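PDB 4K7J: GDSL-like Lipase/Acylhydrolase family protein from Neisseria meningitidis, which probably removes O-linked acetyl groups from peptidoglycan, as an SGNH-family esterase that works through a catalytic triad. Local coordinates for residues K146-L156 / P194-P205; A158-V169 / N172-A183. All coordinates share one frame; numbering follows the deposited sequence. Where two conformers were deposited one is given.

Contact 1: residues K146-L156 / P194-P205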
loop_
_atom_site.group_PDB
_atom_site.type_symbol
_atom_site.label_atom_id
_atom_site.label_comp_id
_atom_site.label_asym_id
_atom_site.label_seq_id
_atom_site.Cartn_x
_atom_site.Cartn_y
_atom_site.Cartn_z
ATOM N N LYS A 146 9.983 2.394 22.512
ATOM C CA LYS A 146 8.528 2.440 22.497
ATOM C C LYS A 146 7.989 3.128 21.243
ATOM O O LYS A 146 8.262 4.306 21.007
ATOM C CB LYS A 146 8.009 3.142 23.755
ATOM C CG LYS A 146 8.497 2.515 25.053
ATOM C CD LYS A 146 8.028 3.301 26.268
ATOM C CE LYS A 146 8.570 2.690 27.552
ATOM N NZ LYS A 146 10.062 2.668 27.558
ATOM N N GLN A 147 7.228 2.383 20.441
ATOM C CA GLN A 147 6.625 2.937 19.237
ATOM C C GLN A 147 5.211 3.438 19.517
ATOM O O GLN A 147 4.576 3.055 20.503
ATOM C CB GLN A 147 6.556 1.873 18.137
ATOM C CG GLN A 147 7.808 1.028 17.959
ATOM C CD GLN A 147 8.792 1.605 16.954
ATOM O OE1 GLN A 147 8.408 2.220 15.954
ATOM N NE2 GLN A 147 10.075 1.402 17.218
ATOM N N ARG A 148 4.729 4.305 18.642
ATOM C CA ARG A 148 3.322 4.643 18.603
ATOM C C ARG A 148 2.655 3.481 17.893
ATOM O O ARG A 148 3.147 3.006 16.869
ATOM C CB ARG A 148 3.101 5.930 17.818
ATOM C CG ARG A 148 3.845 7.122 18.390
ATOM C CD ARG A 148 3.823 8.304 17.440
ATOM N NE ARG A 148 4.456 9.470 18.043
ATOM C CZ ARG A 148 4.919 10.505 17.355
ATOM N NH1 ARG A 148 4.822 10.512 16.029
ATOM N NH2 ARG A 148 5.485 11.527 17.992
ATOM N N VAL A 149 1.561 2.997 18.463
ATOM C CA VAL A 149 0.852 1.863 17.896
ATOM C C VAL A 149 -0.617 2.200 17.749
ATOM O O VAL A 149 -1.258 2.666 18.694
ATOM C CB VAL A 149 1.014 0.600 18.763
ATOM C CG1 VAL A 149 0.219 -0.574 18.170
ATOM C CG2 VAL A 149 2.478 0.246 18.881
ATOM N N SER A 150 -1.139 1.976 16.548
ATOM C CA SER A 150 -2.559 2.091 16.286
ATOM C C SER A 150 -3.022 0.790 15.618
ATOM O O SER A 150 -2.246 0.152 14.894
ATOM C CB SER A 150 -2.833 3.290 15.376
ATOM O OG SER A 150 -2.613 4.518 16.049
ATOM N N LEU A 151 -4.264 0.377 15.864
ATOM C CA LEU A 151 -4.774 -0.836 15.224
ATOM C C LEU A 151 -6.182 -0.626 14.722
ATOM O O LEU A 151 -7.044 -0.172 15.479
ATOM C CB LEU A 151 -4.842 -2.012 16.204
ATOM C CG LEU A 151 -3.809 -2.361 17.267
ATOM C CD1 LEU A 151 -3.812 -1.350 18.409
ATOM C CD2 LEU A 151 -4.145 -3.745 17.782
ATOM N N PHE A 152 -6.456 -1.006 13.479
ATOM C CA PHE A 152 -7.856 -1.154 13.096
ATOM C C PHE A 152 -8.394 -2.377 13.825
ATOM O O PHE A 152 -7.758 -3.426 13.826
ATOM C CB PHE A 152 -8.023 -1.319 11.583
ATOM C CG PHE A 152 -7.833 -0.044 10.804
ATOM C CD1 PHE A 152 -8.904 0.805 10.569
ATOM C CD2 PHE A 152 -6.584 0.306 10.311
ATOM C CE1 PHE A 152 -8.735 1.981 9.848
ATOM C CE2 PHE A 152 -6.407 1.484 9.580
ATOM C CZ PHE A 152 -7.493 2.317 9.352
ATOM N N ALA A 153 -9.561 -2.252 14.443
ATOM C CA ALA A 153 -10.077 -3.332 15.284
ATOM C C ALA A 153 -11.587 -3.285 15.410
ATOM O O ALA A 153 -12.171 -2.210 15.496
ATOM C CB ALA A 153 -9.435 -3.273 16.672
ATOM N N LYS A 154 -12.218 -4.453 15.408
ATOM C CA LYS A 154 -13.645 -4.543 15.660
ATOM C C LYS A 154 -13.947 -5.612 16.700
ATOM O O LYS A 154 -13.749 -6.801 16.454
ATOM C CB LYS A 154 -14.420 -4.851 14.380
ATOM C CG LYS A 154 -15.928 -4.859 14.609
ATOM C CD LYS A 154 -16.708 -5.088 13.318
ATOM C CE LYS A 154 -16.512 -6.486 12.791
ATOM N NZ LYS A 154 -17.472 -6.750 11.672
ATOM N N PRO A 155 -14.443 -5.190 17.865
ATOM C CA PRO A 155 -14.721 -6.119 18.955
ATOM C C PRO A 155 -16.022 -6.870 18.694
ATOM O O PRO A 155 -16.908 -6.350 18.018
ATOM C CB PRO A 155 -14.925 -5.182 20.146
ATOM C CG PRO A 155 -15.574 -3.986 19.541
ATOM C CD PRO A 155 -14.886 -3.819 18.187
ATOM N N LEU A 156 -16.138 -8.078 19.229
ATOM C CA LEU A 156 -17.420 -8.768 19.203
ATOM C C LEU A 156 -18.454 -7.986 20.021
ATOM O O LEU A 156 -19.596 -7.817 19.593
ATOM C CB LEU A 156 -17.276 -10.187 19.749
ATOM C CG LEU A 156 -18.549 -11.023 19.732
ATOM C CD1 LEU A 156 -18.920 -11.390 18.294
ATOM C CD2 LEU A 156 -18.353 -12.260 20.586
ATOM N N PRO A 194 -13.064 -12.754 21.255
ATOM C CA PRO A 194 -12.730 -12.550 19.838
ATOM C C PRO A 194 -12.846 -11.116 19.338
ATOM O O PRO A 194 -13.797 -10.408 19.678
ATOM C CB PRO A 194 -13.769 -13.410 19.104
ATOM C CG PRO A 194 -14.181 -14.451 20.121
ATOM C CD PRO A 194 -14.183 -13.705 21.418
ATOM N N TRP A 195 -11.893 -10.734 18.490
ATOM C CA TRP A 195 -11.930 -9.486 17.744
ATOM C C TRP A 195 -11.632 -9.776 16.276
ATOM O O TRP A 195 -11.024 -10.797 15.952
ATOM C CB TRP A 195 -10.787 -8.580 18.186
ATOM C CG TRP A 195 -10.846 -7.982 19.542
ATOM C CD1 TRP A 195 -10.669 -8.620 20.739
ATOM C CD2 TRP A 195 -11.010 -6.594 19.845
ATOM N NE1 TRP A 195 -10.757 -7.713 21.772
ATOM C CE2 TRP A 195 -10.952 -6.460 21.247
ATOM C CE3 TRP A 195 -11.207 -5.447 19.063
ATOM C CZ2 TRP A 195 -11.091 -5.223 21.885
ATOM C CZ3 TRP A 195 -11.350 -4.225 19.696
ATOM C CH2 TRP A 195 -11.283 -4.123 21.094
ATOM N N ASP A 196 -11.984 -8.836 15.400
ATOM C CA ASP A 196 -11.355 -8.772 14.080
ATOM C C ASP A 196 -10.356 -7.632 14.081
ATOM O O ASP A 196 -10.648 -6.555 14.590
ATOM C CB ASP A 196 -12.392 -8.568 12.970
ATOM C CG ASP A 196 -13.227 -9.816 12.719
ATOM O OD1 ASP A 196 -12.836 -10.903 13.198
ATOM O OD2 ASP A 196 -14.267 -9.707 12.042
ATOM N N ILE A 197 -9.178 -7.870 13.523
ATOM C CA ILE A 197 -8.111 -6.856 13.503
ATOM C C ILE A 197 -7.707 -6.581 12.048
ATOM O O ILE A 197 -7.594 -7.510 11.244
ATOM C CB ILE A 197 -6.853 -7.343 14.281
ATOM C CG1 ILE A 197 -7.205 -7.775 15.708
ATOM C CG2 ILE A 197 -5.760 -6.276 14.296
ATOM C CD1 ILE A 197 -7.670 -6.646 16.626
ATOM N N GLY A 198 -7.508 -5.311 11.716
ATOM C CA GLY A 198 -7.086 -4.908 10.387
ATOM C C GLY A 198 -5.608 -4.596 10.437
ATOM O O GLY A 198 -4.872 -5.238 11.172
ATOM N N PHE A 199 -5.162 -3.618 9.660
ATOM C CA PHE A 199 -3.750 -3.282 9.665
ATOM C C PHE A 199 -3.412 -2.635 10.996
ATOM O O PHE A 199 -4.272 -2.037 11.646
ATOM C CB PHE A 199 -3.400 -2.346 8.514
ATOM C CG PHE A 199 -3.199 -3.047 7.193
ATOM C CD1 PHE A 199 -4.281 -3.547 6.486
ATOM C CD2 PHE A 199 -1.927 -3.198 6.662
ATOM C CE1 PHE A 199 -4.100 -4.200 5.277
ATOM C CE2 PHE A 199 -1.737 -3.836 5.439
ATOM C CZ PHE A 199 -2.829 -4.335 4.748
ATOM N N ILE A 200 -2.152 -2.760 11.375
ATOM C CA ILE A 200 -1.637 -2.267 12.638
ATOM C C ILE A 200 -0.491 -1.309 12.339
ATOM O O ILE A 200 0.473 -1.678 11.668
ATOM C CB ILE A 200 -1.084 -3.425 13.472
ATOM C CG1 ILE A 200 -2.198 -4.404 13.837
ATOM C CG2 ILE A 200 -0.376 -2.907 14.713
ATOM C CD1 ILE A 200 -1.710 -5.608 14.597
ATOM N N ASN A 201 -0.601 -0.079 12.818
ATOM C CA ASN A 201 0.398 0.941 12.515
ATOM C C ASN A 201 1.421 1.016 13.611
ATOM O O ASN A 201 1.069 1.146 14.779
ATOM C CB ASN A 201 -0.236 2.315 12.377
ATOM C CG ASN A 201 0.745 3.350 11.855
ATOM O OD1 ASN A 201 1.660 3.017 11.104
ATOM N ND2 ASN A 201 0.571 4.606 12.263
ATOM N N ILE A 202 2.689 0.943 13.236
ATOM C CA ILE A 202 3.774 0.976 14.206
ATOM C C ILE A 202 4.791 2.039 13.775
ATOM O O ILE A 202 5.504 1.853 12.789
ATOM C CB ILE A 202 4.419 -0.415 14.323
ATOM C CG1 ILE A 202 3.340 -1.459 14.661
ATOM C CG2 ILE A 202 5.547 -0.424 15.351
ATOM C CD1 ILE A 202 3.826 -2.890 14.633
ATOM N N GLU A 203 4.829 3.151 14.513
ATOM C CA GLU A 203 5.591 4.343 14.135
ATOM C C GLU A 203 6.616 4.728 15.203
ATOM O O GLU A 203 6.349 4.645 16.403
ATOM C CB GLU A 203 4.652 5.543 13.912
ATOM C CG GLU A 203 3.891 5.534 12.612
ATOM C CD GLU A 203 3.003 6.753 12.439
ATOM O OE1 GLU A 203 2.869 7.552 13.397
ATOM O OE2 GLU A 203 2.433 6.912 11.339
ATOM N N ASN A 204 7.784 5.167 14.754
ATOM C CA ASN A 204 8.829 5.648 15.647
ATOM C C ASN A 204 8.554 7.117 15.995
ATOM O O ASN A 204 8.359 7.947 15.105
ATOM C CB ASN A 204 10.202 5.415 14.984
ATOM C CG ASN A 204 11.259 6.442 15.376
ATOM O OD1 ASN A 204 11.325 6.918 16.518
ATOM N ND2 ASN A 204 12.120 6.768 14.416
ATOM N N PRO A 205 8.513 7.433 17.299
ATOM C CA PRO A 205 8.196 8.768 17.835
ATOM C C PRO A 205 9.133 9.887 17.358
ATOM O O PRO A 205 8.731 11.052 17.363
ATOM C CB PRO A 205 8.344 8.578 19.349
ATOM C CG PRO A 205 9.242 7.382 19.499
ATOM C CD PRO A 205 8.853 6.480 18.371
HETATM O O HOH W 1 8.368 0.803 13.549
HETATM O O HOH W 2 -15.501 -8.493 9.982
#

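Contact 2: residues A158-V169 / N172-A183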
loop_
_atom_site.group_PDB
_atom_site.type_symbol
_atom_site.label_atom_id
_atom_site.label_comp_id
_atom_site.label_asym_id
_atom_site.label_seq_id
_atom_site.Cartn_x
_atom_site.Cartn_y
_atom_site.Cartn_z
ATOM N N ALA A 158 -19.311 -4.361 22.461
ATOM C CA ALA A 158 -18.941 -3.002 22.835
ATOM C C ALA A 158 -18.141 -3.010 24.147
ATOM O O ALA A 158 -18.389 -3.847 25.024
ATOM C CB ALA A 158 -20.181 -2.139 22.960
ATOM N N GLU A 159 -17.158 -2.109 24.247
ATOM C CA GLU A 159 -16.333 -1.938 25.461
ATOM C C GLU A 159 -15.315 -3.057 25.746
ATOM O O GLU A 159 -14.546 -2.964 26.702
ATOM C CB GLU A 159 -17.206 -1.689 26.701
ATOM C CG GLU A 159 -17.154 -0.269 27.245
ATOM C CD GLU A 159 -17.729 0.758 26.284
ATOM O OE1 GLU A 159 -18.856 1.237 26.534
ATOM O OE2 GLU A 159 -17.049 1.095 25.289
ATOM N N GLN A 160 -15.326 -4.102 24.922
ATOM C CA GLN A 160 -14.363 -5.196 24.984
ATOM C C GLN A 160 -12.920 -4.686 25.046
ATOM O O GLN A 160 -12.610 -3.615 24.527
ATOM C CB GLN A 160 -14.533 -6.060 23.731
ATOM C CG GLN A 160 -14.026 -7.482 23.816
ATOM C CD GLN A 160 -14.413 -8.295 22.585
ATOM O OE1 GLN A 160 -15.541 -8.225 22.117
ATOM N NE2 GLN A 160 -13.473 -9.065 22.059
ATOM N N THR A 161 -12.041 -5.461 25.671
ATOM C CA THR A 161 -10.639 -5.075 25.801
ATOM C C THR A 161 -9.713 -6.076 25.122
ATOM O O THR A 161 -10.114 -7.193 24.805
ATOM C CB THR A 161 -10.207 -4.990 27.284
ATOM O OG1 THR A 161 -10.408 -6.260 27.903
ATOM C CG2 THR A 161 -11.018 -3.939 28.026
ATOM N N LEU A 162 -8.479 -5.650 24.897
ATOM C CA LEU A 162 -7.381 -6.549 24.568
ATOM C C LEU A 162 -6.165 -5.963 25.250
ATOM O O LEU A 162 -6.251 -4.883 25.852
ATOM C CB LEU A 162 -7.174 -6.695 23.037
ATOM C CG LEU A 162 -7.163 -5.468 22.120
ATOM C CD1 LEU A 162 -5.895 -4.641 22.282
ATOM C CD2 LEU A 162 -7.353 -5.900 20.642
ATOM N N THR A 163 -5.032 -6.653 25.177
ATOM C CA THR A 163 -3.825 -6.101 25.762
ATOM C C THR A 163 -2.738 -5.992 24.719
ATOM O O THR A 163 -2.604 -6.856 23.864
ATOM C CB THR A 163 -3.296 -6.938 26.949
ATOM O OG1 THR A 163 -2.822 -8.200 26.468
ATOM C CG2 THR A 163 -4.384 -7.158 28.016
ATOM N N VAL A 164 -1.958 -4.923 24.813
ATOM C CA VAL A 164 -0.810 -4.703 23.946
ATOM C C VAL A 164 0.411 -4.575 24.852
ATOM O O VAL A 164 0.483 -3.642 25.655
ATOM C CB VAL A 164 -0.986 -3.406 23.151
ATOM C CG1 VAL A 164 0.227 -3.144 22.297
ATOM C CG2 VAL A 164 -2.249 -3.464 22.291
ATOM N N ASN A 165 1.358 -5.510 24.730
ATOM C CA ASN A 165 2.452 -5.664 25.703
ATOM C C ASN A 165 1.992 -5.551 27.160
ATOM O O ASN A 165 2.615 -4.867 27.962
ATOM C CB ASN A 165 3.591 -4.672 25.439
ATOM C CG ASN A 165 4.407 -5.034 24.207
ATOM O OD1 ASN A 165 4.040 -5.927 23.454
ATOM N ND2 ASN A 165 5.505 -4.321 23.987
ATOM N N GLY A 166 0.896 -6.215 27.496
ATOM C CA GLY A 166 0.409 -6.214 28.863
ATOM C C GLY A 166 -0.508 -5.060 29.244
ATOM O O GLY A 166 -1.202 -5.129 30.256
ATOM N N ASN A 167 -0.527 -4.001 28.443
ATOM C CA ASN A 167 -1.385 -2.856 28.740
ATOM C C ASN A 167 -2.801 -3.022 28.188
ATOM O O ASN A 167 -2.987 -3.415 27.043
ATOM C CB ASN A 167 -0.747 -1.551 28.246
ATOM C CG ASN A 167 0.483 -1.151 29.067
ATOM O OD1 ASN A 167 0.517 -1.326 30.285
ATOM N ND2 ASN A 167 1.496 -0.631 28.397
ATOM N N THR A 168 -3.794 -2.715 29.014
ATOM C CA THR A 168 -5.188 -2.870 28.640
ATOM C C THR A 168 -5.687 -1.772 27.700
ATOM O O THR A 168 -5.616 -0.578 27.997
ATOM C CB THR A 168 -6.082 -2.951 29.888
ATOM O OG1 THR A 168 -5.690 -4.086 30.664
ATOM C CG2 THR A 168 -7.555 -3.085 29.515
ATOM N N VAL A 169 -6.207 -2.198 26.559
ATOM C CA VAL A 169 -6.702 -1.279 25.544
ATOM C C VAL A 169 -8.157 -1.634 25.276
ATOM O O VAL A 169 -8.458 -2.786 25.003
ATOM C CB VAL A 169 -5.868 -1.406 24.261
ATOM C CG1 VAL A 169 -6.433 -0.540 23.156
ATOM C CG2 VAL A 169 -4.404 -1.061 24.549
ATOM N N ASN A 172 -14.311 1.607 22.084
ATOM C CA ASN A 172 -15.401 2.508 22.456
ATOM C C ASN A 172 -16.620 2.178 21.627
ATOM O O ASN A 172 -16.686 2.501 20.444
ATOM C CB ASN A 172 -15.025 3.966 22.225
ATOM C CG ASN A 172 -14.134 4.511 23.311
ATOM O OD1 ASN A 172 -14.583 4.790 24.430
ATOM N ND2 ASN A 172 -12.858 4.671 22.990
ATOM N N GLY A 173 -17.591 1.527 22.242
ATOM C CA GLY A 173 -18.708 1.009 21.486
ATOM C C GLY A 173 -18.255 -0.141 20.608
ATOM O O GLY A 173 -17.224 -0.772 20.871
ATOM N N GLY A 174 -19.035 -0.417 19.570
ATOM C CA GLY A 174 -18.769 -1.528 18.679
ATOM C C GLY A 174 -18.410 -1.042 17.292
ATOM O O GLY A 174 -18.246 0.153 17.070
ATOM N N GLY A 175 -18.274 -1.969 16.351
ATOM C CA GLY A 175 -17.910 -1.597 15.002
ATOM C C GLY A 175 -16.415 -1.352 14.849
ATOM O O GLY A 175 -15.695 -1.212 15.835
ATOM N N TRP A 176 -15.953 -1.310 13.602
ATOM C CA TRP A 176 -14.566 -0.976 13.309
ATOM C C TRP A 176 -14.227 0.392 13.869
ATOM O O TRP A 176 -15.059 1.290 13.874
ATOM C CB TRP A 176 -14.325 -0.961 11.801
ATOM C CG TRP A 176 -14.217 -2.317 11.222
ATOM C CD1 TRP A 176 -15.177 -2.995 10.509
ATOM C CD2 TRP A 176 -13.094 -3.183 11.313
ATOM N NE1 TRP A 176 -14.705 -4.229 10.145
ATOM C CE2 TRP A 176 -13.426 -4.373 10.628
ATOM C CE3 TRP A 176 -11.833 -3.072 11.904
ATOM C CZ2 TRP A 176 -12.545 -5.444 10.528
ATOM C CZ3 TRP A 176 -10.949 -4.141 11.794
ATOM C CH2 TRP A 176 -11.311 -5.309 11.110
ATOM N N GLN A 177 -12.996 0.529 14.328
ATOM C CA GLN A 177 -12.504 1.758 14.915
ATOM C C GLN A 177 -10.993 1.629 14.967
ATOM O O GLN A 177 -10.454 0.558 14.699
ATOM C CB GLN A 177 -13.089 1.951 16.318
ATOM C CG GLN A 177 -12.792 0.842 17.303
ATOM C CD GLN A 177 -13.628 0.966 18.564
ATOM O OE1 GLN A 177 -13.183 1.543 19.557
ATOM N NE2 GLN A 177 -14.858 0.446 18.523
ATOM N N VAL A 178 -10.297 2.712 15.283
ATOM C CA VAL A 178 -8.853 2.627 15.446
ATOM C C VAL A 178 -8.513 2.778 16.924
ATOM O O VAL A 178 -8.947 3.721 17.584
ATOM C CB VAL A 178 -8.101 3.725 14.650
ATOM C CG1 VAL A 178 -6.597 3.595 14.845
ATOM C CG2 VAL A 178 -8.456 3.646 13.183
ATOM N N LEU A 179 -7.728 1.843 17.433
ATOM C CA LEU A 179 -7.283 1.880 18.807
ATOM C C LEU A 179 -5.898 2.506 18.821
ATOM O O LEU A 179 -5.031 2.098 18.062
ATOM C CB LEU A 179 -7.206 0.456 19.364
ATOM C CG LEU A 179 -8.443 -0.427 19.200
ATOM C CD1 LEU A 179 -8.180 -1.803 19.849
ATOM C CD2 LEU A 179 -9.656 0.241 19.821
ATOM N N ASP A 180 -5.692 3.486 19.696
ATOM C CA ASP A 180 -4.391 4.136 19.836
ATOM C C ASP A 180 -3.727 3.768 21.164
ATOM O O ASP A 180 -4.338 3.883 22.228
ATOM C CB ASP A 180 -4.551 5.663 19.767
ATOM C CG ASP A 180 -5.201 6.132 18.481
ATOM O OD1 ASP A 180 -4.998 5.494 17.423
ATOM O OD2 ASP A 180 -5.901 7.163 18.523
ATOM N N THR A 181 -2.477 3.331 21.109
ATOM C CA THR A 181 -1.737 3.047 22.328
ATOM C C THR A 181 -0.251 3.177 22.043
ATOM O O THR A 181 0.139 3.651 20.976
ATOM C CB THR A 181 -2.085 1.645 22.919
ATOM O OG1 THR A 181 -1.525 1.517 24.233
ATOM C CG2 THR A 181 -1.573 0.519 22.024
ATOM N N GLY A 182 0.575 2.790 23.007
ATOM C CA GLY A 182 2.013 2.830 22.834
ATOM C C GLY A 182 2.670 1.573 23.359
ATOM O O GLY A 182 2.268 1.038 24.396
ATOM N N ALA A 183 3.690 1.104 22.651
ATOM C CA ALA A 183 4.434 -0.076 23.071
ATOM C C ALA A 183 5.712 -0.182 22.259
ATOM O O ALA A 183 5.898 0.549 21.290
ATOM C CB ALA A 183 3.588 -1.331 22.883
#

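Contact 1: residues K146-L156 / P194-P205
Arg148 and Glu203, Ser150 and Asn201, and Lys154 and Asp196 are the hydrogen-bonded pairs of two antiparallel strands, each bonding N to O both ways. Between Leu151 and Ala153 a beta bulge shifts the register by one residue: Phe152 N donates to Phe199 O, and Phe152 O accepts from Gly198 N at 2.8 Å, the donor lying above the carbonyl plane. Glycine suits that place, since a CB would run into Phe152 CB.

On the face of Ser150 and Asn201, Ser150 OG bonds to Asp180 OD1. The amide of Asn201, swung anti to the backbone N (chi1 -171°), sends ND2 straight to Glu203 OE2 (3.1 Å), a carboxylate that also forms a salt bridge with Arg55. Lys154 NZ forms a salt bridge with Asp119 and Asp196 OD1 bonds to His128 ND1; a water also links Lys154 NZ to Asp196 OD2. At the other strand end a second water donates to Gln147 OE1 and Ile202 O.

On the opposite face Pro155 CB lies 3.8 Å from the centroid of the Trp195 six-membered ring, a CH-pi contact, with Trp195 NE1 bonded to Thr161 O.

Strand 177-183 continues the sheet beyond 147-155, strand 125-128 beyond 195-203, and strand 187-191 covers Val149, Leu151, Ile200 and Ile202.

Contact 2: residues A158-V169 / N172-A183
Val164, Val169, Leu179, Thr181 and Ala183 meet between two antiparallel sheets packed face to face, a beta sandwich: hairpin 161-169 belongs to one layer and strand 177-183 to the other. The axes of strands 161-164 and 177-183 approach no nearer than 8.8 Å, too far for backbone pairing, so side chains fill the interval.

Apolar contact dominates. Val169 straddles two residues of the opposite strand, setting CG1 against Leu179 CD1 at 3.9 Å and CG2 beside CB and OG1 of Thr181. Val164 meets Thr181 tip to tip, CG2 to CG2, at 4.0 Å; with Thr181 OG1 anti to the backbone N (chi1 -169°), it is CG2 that faces Val164, while OG1 lies beside Val169 CG2. Compact beta-branched residues suit this interval, and Ala183, smaller still, lets Val164 CG1 and the amide of Asn165 lie over its CB.

Backbone bonds shape the hairpin: Leu162 pairs with Val169 and Val164 with Asn167, closed by a type I' turn. Gly166 takes a backbone shape that calls for glycine, and Asn165, also at positive phi, sends OD1 to Thr188 N.

Polar contact gathers at the loop end. Gln177 OE1 accepts from Asn172 N in its carbonyl plane, on a lone pair, and Gln177 NE2 reaches Gly175 O, tying the amide to both ends of the glycine-rich loop. Across the contact, Gly173 N donates to Glu159 OE2 at 3.1 Å, on the syn side, 30° out of the carboxylate plane.

How the contacts relate
The two contacts lie with centres about 8 Å apart, on the same side of the chain's centre. Along the chain contact 2 is nested within contact 1: strand 147-155 comes first, then hairpin 161-170 and strand 177-183, and finally strand 195-203. Contact 1 joins neighbours within one sheet, whereas contact 2 joins that sheet to the one opposite; strand 177-183, a segment of contact 2, is also the sheet neighbour of strand 147-155 of contact 1. Gln160 NE2 bridges them further by bonding to Pro194 O. Together they build much of a beta sandwich beside the mixed sheet of the alpha/beta fold, to which the chain returns with strand 208-215.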